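Outer surface protein (Bacillus cereus ATCC 14579, PDB 1X7F) is of unknown function but probably acts as a 6-phospho-N-acetylmuramidase, a glycosidase that would release N-acetylmuramic acid 6-phosphate from cell-wall sugars. Local coordinates at residues 57-62 with 91-96; 121-126 with 170-175. All blocks are in the same frame, centred on the assembly; numbering follows the deposited sequence.

How the interactions relate
Both interactions lie at the eight-stranded parallel sheet of the N-terminal 6-phospho-N-acetylmuramidase region, their centres about 10 Å apart. Interaction 1, inside the sheet, pairs neighbouring strands 55-62 and 89-94. Interaction 2, later in the chain, sits at strand ends and the loops that follow, running from the end of strand 119-122, next in the sheet after 89-94, past strand 142-146 to the end of strand 167-170. A probable hydrogen bond between Leu-92 O and Arg-121 N joins the two, and Phe-59 packs against Phe-173. Asp-93 and Arg-121 form a long, weak ion pair. Interaction 1 thus builds part of the barrel wall, while interaction 2 links the C-terminal ends of two strands through an inward-facing side chain.

Interaction 1. Residues 57-62 with 91-96; sequences RIFTCL and ILDVAP
Strands 57-62 and 91-94 run parallel, their short axes 4.8 Å apart at closest approach and 23° out of line. Phe-59, Thr-60, Cys-61 and Leu-62 lie beside Ile-91, Leu-92, Asp-93 and Val-94 in turn. Ile-91 N donates to Ile-58 O, and Thr-60 N returns a bond to Ile-91 O at 2.9 Å. The alternation continues with Asp-93 N to Thr-60 O and Leu-62 N to Asp-93 O, and it ends with a longer bond from Ala-95 N to Leu-62 O, 3.2 Å, just past the second strand.

Side chains alternate between the two faces. On the face of Thr-60 and Leu-62, beta-branched and aliphatic residues suit a layer covered by helices. Thr-60 CG2 lies 3.8 Å from Leu-92 CD2, the two side chains running side by side. Leu-62 and Val-94 repeat this, with Leu-62 CD2 3.9 Å from Val-94 CG1. Phe-76 of helix 74-85 and Phe-112 of helix 110-115 pack over this layer.

The face of Phe-59 and Asp-93 is more polar. With CG anti to the backbone N (chi1 172°), the Phe-59 ring reaches along the sheet to Asp-93, whose CB is 3.5 Å from CE1. Asp-93 OD2 meets the ring edge in its plane, 3.8 Å from CZ, and the carboxylate is turned 77° from the ring. Such an edge approach sets the oxygen near the ring's slightly positive hydrogens. Beside Ile-91, extended Arg-57 carries its charge to salt bridges with Glu-144 and Asp-246 within the barrel interior.

Parallel strands joined through helix 74-85 form a beta-alpha-beta unit, here one of those building the TIM-type (beta/alpha)8 barrel of this glycosidase-like domain.

Interaction 2. Residues 121-126 with 170-175; sequences RLDVGF and CHNFYP
Arg-121 lays the edge of its guanidinium against the backbone carbonyl of Cys-170. NH2 donates to Cys-170 O at 2.9 Å, with an N-H...O angle of 162°, and NE adds a weak bond of 3.4 Å to the same oxygen. That oxygen lies in the guanidinium plane, whereas the donor NH2 stands above the carbonyl plane. An extended chain from CG to NE, with CG anti to the backbone N (chi1 -166°), gives arginine the length to span from strand 119-122 to the end of strand 167-170.

Its other terminal nitrogen turns back to its own segment: NH1 forms a salt bridge with Asp-123 OD1 at 2.8 Å, arriving from above the carboxylate plane. The Asn-172 side chain crosses those of Arg-121 and Asp-123 at about a right angle, and its amide is turned 66° from the guanidinium. Asn-146 of the intervening strand also touches Arg-121 and Asn-172.

Carbonyl and carboxylate therefore share the polar rim of one buried arginine, fixing the rotation of its flat group. The negative charge of Asp-123 probably offsets much of the cost of burying the arginine's positive charge.

Interaction 1. Residues 57-62 with 91-96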
# COMPACT_ATOMS: atom_id res chain seq x y z
N ARG A 57 6.94 11.51 2.18
CA ARG A 57 5.76 12.26 1.80
C ARG A 57 4.95 12.59 3.06
O ARG A 57 4.83 11.75 3.96
CB ARG A 57 4.93 11.45 0.79
CG ARG A 57 3.62 12.10 0.35
CD ARG A 57 2.95 11.45 -0.85
NE ARG A 57 1.73 12.18 -1.18
CZ ARG A 57 1.05 12.06 -2.32
NH1 ARG A 57 1.46 11.25 -3.29
NH2 ARG A 57 -0.05 12.77 -2.50
N ILE A 58 4.41 13.81 3.11
CA ILE A 58 3.55 14.25 4.20
C ILE A 58 2.20 14.78 3.68
O ILE A 58 2.15 15.57 2.74
CB ILE A 58 4.24 15.35 5.07
CG1 ILE A 58 5.50 14.80 5.76
CG2 ILE A 58 3.27 15.91 6.11
CD1 ILE A 58 6.20 15.81 6.63
N PHE A 59 1.11 14.32 4.31
CA PHE A 59 -0.21 14.93 4.14
C PHE A 59 -0.52 15.80 5.35
O PHE A 59 -0.52 15.34 6.48
CB PHE A 59 -1.29 13.87 3.93
CG PHE A 59 -2.70 14.45 3.93
CD1 PHE A 59 -3.16 15.19 2.84
CD2 PHE A 59 -3.55 14.26 5.03
CE1 PHE A 59 -4.46 15.74 2.83
CE2 PHE A 59 -4.85 14.80 5.04
CZ PHE A 59 -5.31 15.55 3.94
N THR A 60 -0.75 17.08 5.13
CA THR A 60 -1.04 17.94 6.27
C THR A 60 -2.34 18.71 6.09
O THR A 60 -2.71 19.10 4.98
CB THR A 60 0.14 18.85 6.65
OG1 THR A 60 -0.30 19.82 7.61
CG2 THR A 60 0.59 19.72 5.47
N CYS A 61 -3.00 18.92 7.22
CA CYS A 61 -4.37 19.38 7.26
C CYS A 61 -4.52 20.66 8.09
O CYS A 61 -4.22 20.67 9.29
CB CYS A 61 -5.21 18.27 7.86
SG CYS A 61 -6.95 18.38 7.50
N LEU A 62 -4.99 21.72 7.44
CA LEU A 62 -5.27 22.98 8.13
C LEU A 62 -6.77 23.15 8.25
O LEU A 62 -7.45 23.50 7.28
CB LEU A 62 -4.60 24.16 7.40
CG LEU A 62 -4.79 25.60 7.91
CD1 LEU A 62 -4.46 25.80 9.40
CD2 LEU A 62 -3.97 26.57 7.04
N ILE A 91 2.14 17.90 1.05
CA ILE A 91 0.86 18.25 0.43
C ILE A 91 -0.10 18.83 1.48
O ILE A 91 -0.41 18.18 2.48
CB ILE A 91 0.22 17.04 -0.32
CG1 ILE A 91 1.19 16.46 -1.37
CG2 ILE A 91 -1.11 17.43 -0.96
CD1 ILE A 91 1.68 17.46 -2.46
N LEU A 92 -0.52 20.08 1.25
CA LEU A 92 -1.45 20.79 2.14
C LEU A 92 -2.91 20.65 1.73
O LEU A 92 -3.28 20.89 0.58
CB LEU A 92 -1.12 22.29 2.20
CG LEU A 92 -0.48 22.87 3.47
CD1 LEU A 92 -0.08 24.32 3.22
CD2 LEU A 92 -1.43 22.80 4.67
N ASP A 93 -3.74 20.23 2.69
CA ASP A 93 -5.19 20.33 2.55
C ASP A 93 -5.71 21.44 3.46
O ASP A 93 -5.71 21.32 4.69
CB ASP A 93 -5.86 18.99 2.86
CG ASP A 93 -7.23 18.86 2.21
OD1 ASP A 93 -7.86 19.91 1.91
OD2 ASP A 93 -7.74 17.75 1.96
N VAL A 94 -6.15 22.53 2.84
CA VAL A 94 -6.65 23.69 3.59
C VAL A 94 -8.16 23.81 3.38
O VAL A 94 -8.65 23.71 2.25
CB VAL A 94 -5.90 25.00 3.20
CG1 VAL A 94 -6.36 26.19 4.04
CG2 VAL A 94 -4.38 24.82 3.34
N ALA A 95 -8.89 23.99 4.48
CA ALA A 95 -10.35 24.20 4.43
C ALA A 95 -10.70 25.49 3.67
O ALA A 95 -10.22 26.58 4.03
CB ALA A 95 -10.93 24.23 5.85
N PRO A 96 -11.50 25.36 2.61
CA PRO A 96 -11.93 26.51 1.79
C PRO A 96 -12.67 27.62 2.55
O PRO A 96 -12.94 28.67 1.97
CB PRO A 96 -12.84 25.87 0.74
CG PRO A 96 -12.34 24.47 0.64
CD PRO A 96 -12.04 24.10 2.07

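Interaction 2. Residues 121-126 with 170-175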
# COMPACT_ATOMS: atom_id res chain seq x y z
N ARG A 121 -4.15 19.93 -2.04
CA ARG A 121 -5.23 19.02 -2.40
C ARG A 121 -6.50 19.78 -2.72
O ARG A 121 -6.85 20.78 -2.07
CB ARG A 121 -5.47 17.98 -1.31
CG ARG A 121 -6.33 16.81 -1.78
CD ARG A 121 -6.11 15.50 -1.04
NE ARG A 121 -6.98 14.44 -1.54
CZ ARG A 121 -8.25 14.30 -1.19
NH1 ARG A 121 -8.79 15.15 -0.34
NH2 ARG A 121 -8.97 13.31 -1.69
N LEU A 122 -7.17 19.32 -3.78
CA LEU A 122 -8.51 19.78 -4.11
C LEU A 122 -9.46 18.65 -3.74
O LEU A 122 -9.77 17.78 -4.56
CB LEU A 122 -8.62 20.16 -5.59
CG LEU A 122 -7.76 21.32 -6.10
CD1 LEU A 122 -8.09 21.59 -7.55
CD2 LEU A 122 -7.95 22.58 -5.26
N ASP A 123 -9.87 18.66 -2.48
CA ASP A 123 -10.78 17.68 -1.90
C ASP A 123 -12.11 17.63 -2.66
O ASP A 123 -12.65 16.56 -2.95
CB ASP A 123 -11.00 18.03 -0.42
CG ASP A 123 -11.74 16.96 0.34
OD1 ASP A 123 -11.51 15.76 0.06
OD2 ASP A 123 -12.57 17.22 1.24
N VAL A 124 -12.63 18.82 -2.97
CA VAL A 124 -13.80 18.97 -3.83
C VAL A 124 -13.34 19.68 -5.11
O VAL A 124 -12.45 20.54 -5.06
CB VAL A 124 -14.96 19.72 -3.10
CG1 VAL A 124 -16.08 20.10 -4.06
CG2 VAL A 124 -15.51 18.87 -1.96
N GLY A 125 -13.92 19.29 -6.23
CA GLY A 125 -13.56 19.85 -7.53
C GLY A 125 -14.38 21.06 -7.95
O GLY A 125 -15.25 21.54 -7.22
N PHE A 126 -14.07 21.55 -9.15
CA PHE A 126 -14.77 22.69 -9.74
C PHE A 126 -15.28 22.26 -11.11
O PHE A 126 -15.72 21.12 -11.29
CB PHE A 126 -13.85 23.92 -9.81
CG PHE A 126 -13.05 24.16 -8.55
CD1 PHE A 126 -11.77 23.62 -8.41
CD2 PHE A 126 -13.58 24.91 -7.51
CE1 PHE A 126 -11.03 23.83 -7.24
CE2 PHE A 126 -12.84 25.13 -6.34
CZ PHE A 126 -11.57 24.58 -6.21
N CYS A 170 -4.86 11.80 -4.88
CA CYS A 170 -4.95 11.04 -3.64
C CYS A 170 -6.40 10.78 -3.29
O CYS A 170 -7.25 11.66 -3.39
CB CYS A 170 -4.23 11.76 -2.49
SG CYS A 170 -4.18 10.84 -0.94
N HIS A 171 -6.67 9.54 -2.90
CA HIS A 171 -7.97 9.13 -2.41
C HIS A 171 -8.34 9.84 -1.11
O HIS A 171 -7.45 10.36 -0.43
CB HIS A 171 -7.95 7.64 -2.14
CG HIS A 171 -8.24 6.80 -3.33
ND1 HIS A 171 -9.52 6.52 -3.75
CD2 HIS A 171 -7.41 6.13 -4.17
CE1 HIS A 171 -9.48 5.73 -4.81
NE2 HIS A 171 -8.21 5.49 -5.09
N ASN A 172 -9.63 9.84 -0.77
CA ASN A 172 -10.10 10.25 0.56
C ASN A 172 -9.79 9.16 1.58
O ASN A 172 -9.53 8.01 1.22
CB ASN A 172 -11.61 10.49 0.59
CG ASN A 172 -12.02 11.84 0.04
OD1 ASN A 172 -11.34 12.85 0.23
ND2 ASN A 172 -13.17 11.86 -0.62
N PHE A 173 -9.84 9.52 2.86
CA PHE A 173 -9.91 8.50 3.89
C PHE A 173 -11.27 8.66 4.55
O PHE A 173 -11.96 9.65 4.28
CB PHE A 173 -8.74 8.55 4.90
CG PHE A 173 -8.56 9.88 5.61
CD1 PHE A 173 -9.59 10.46 6.33
CD2 PHE A 173 -7.30 10.50 5.62
CE1 PHE A 173 -9.42 11.66 7.00
CE2 PHE A 173 -7.10 11.70 6.29
CZ PHE A 173 -8.17 12.29 6.98
N TYR A 174 -11.66 7.68 5.37
CA TYR A 174 -13.04 7.61 5.90
C TYR A 174 -13.07 7.33 7.40
O TYR A 174 -12.87 6.17 7.82
CB TYR A 174 -13.86 6.59 5.08
CG TYR A 174 -13.99 7.04 3.66
CD1 TYR A 174 -13.02 6.70 2.70
CD2 TYR A 174 -15.04 7.89 3.26
CE1 TYR A 174 -13.11 7.17 1.38
CE2 TYR A 174 -15.15 8.35 1.95
CZ TYR A 174 -14.18 8.00 1.02
OH TYR A 174 -14.28 8.46 -0.27
N PRO A 175 -13.27 8.39 8.19
CA PRO A 175 -13.27 8.32 9.66
C PRO A 175 -14.43 7.55 10.25
O PRO A 175 -14.30 7.04 11.36
CB PRO A 175 -13.40 9.81 10.09
CG PRO A 175 -13.00 10.59 8.86
CD PRO A 175 -13.50 9.78 7.71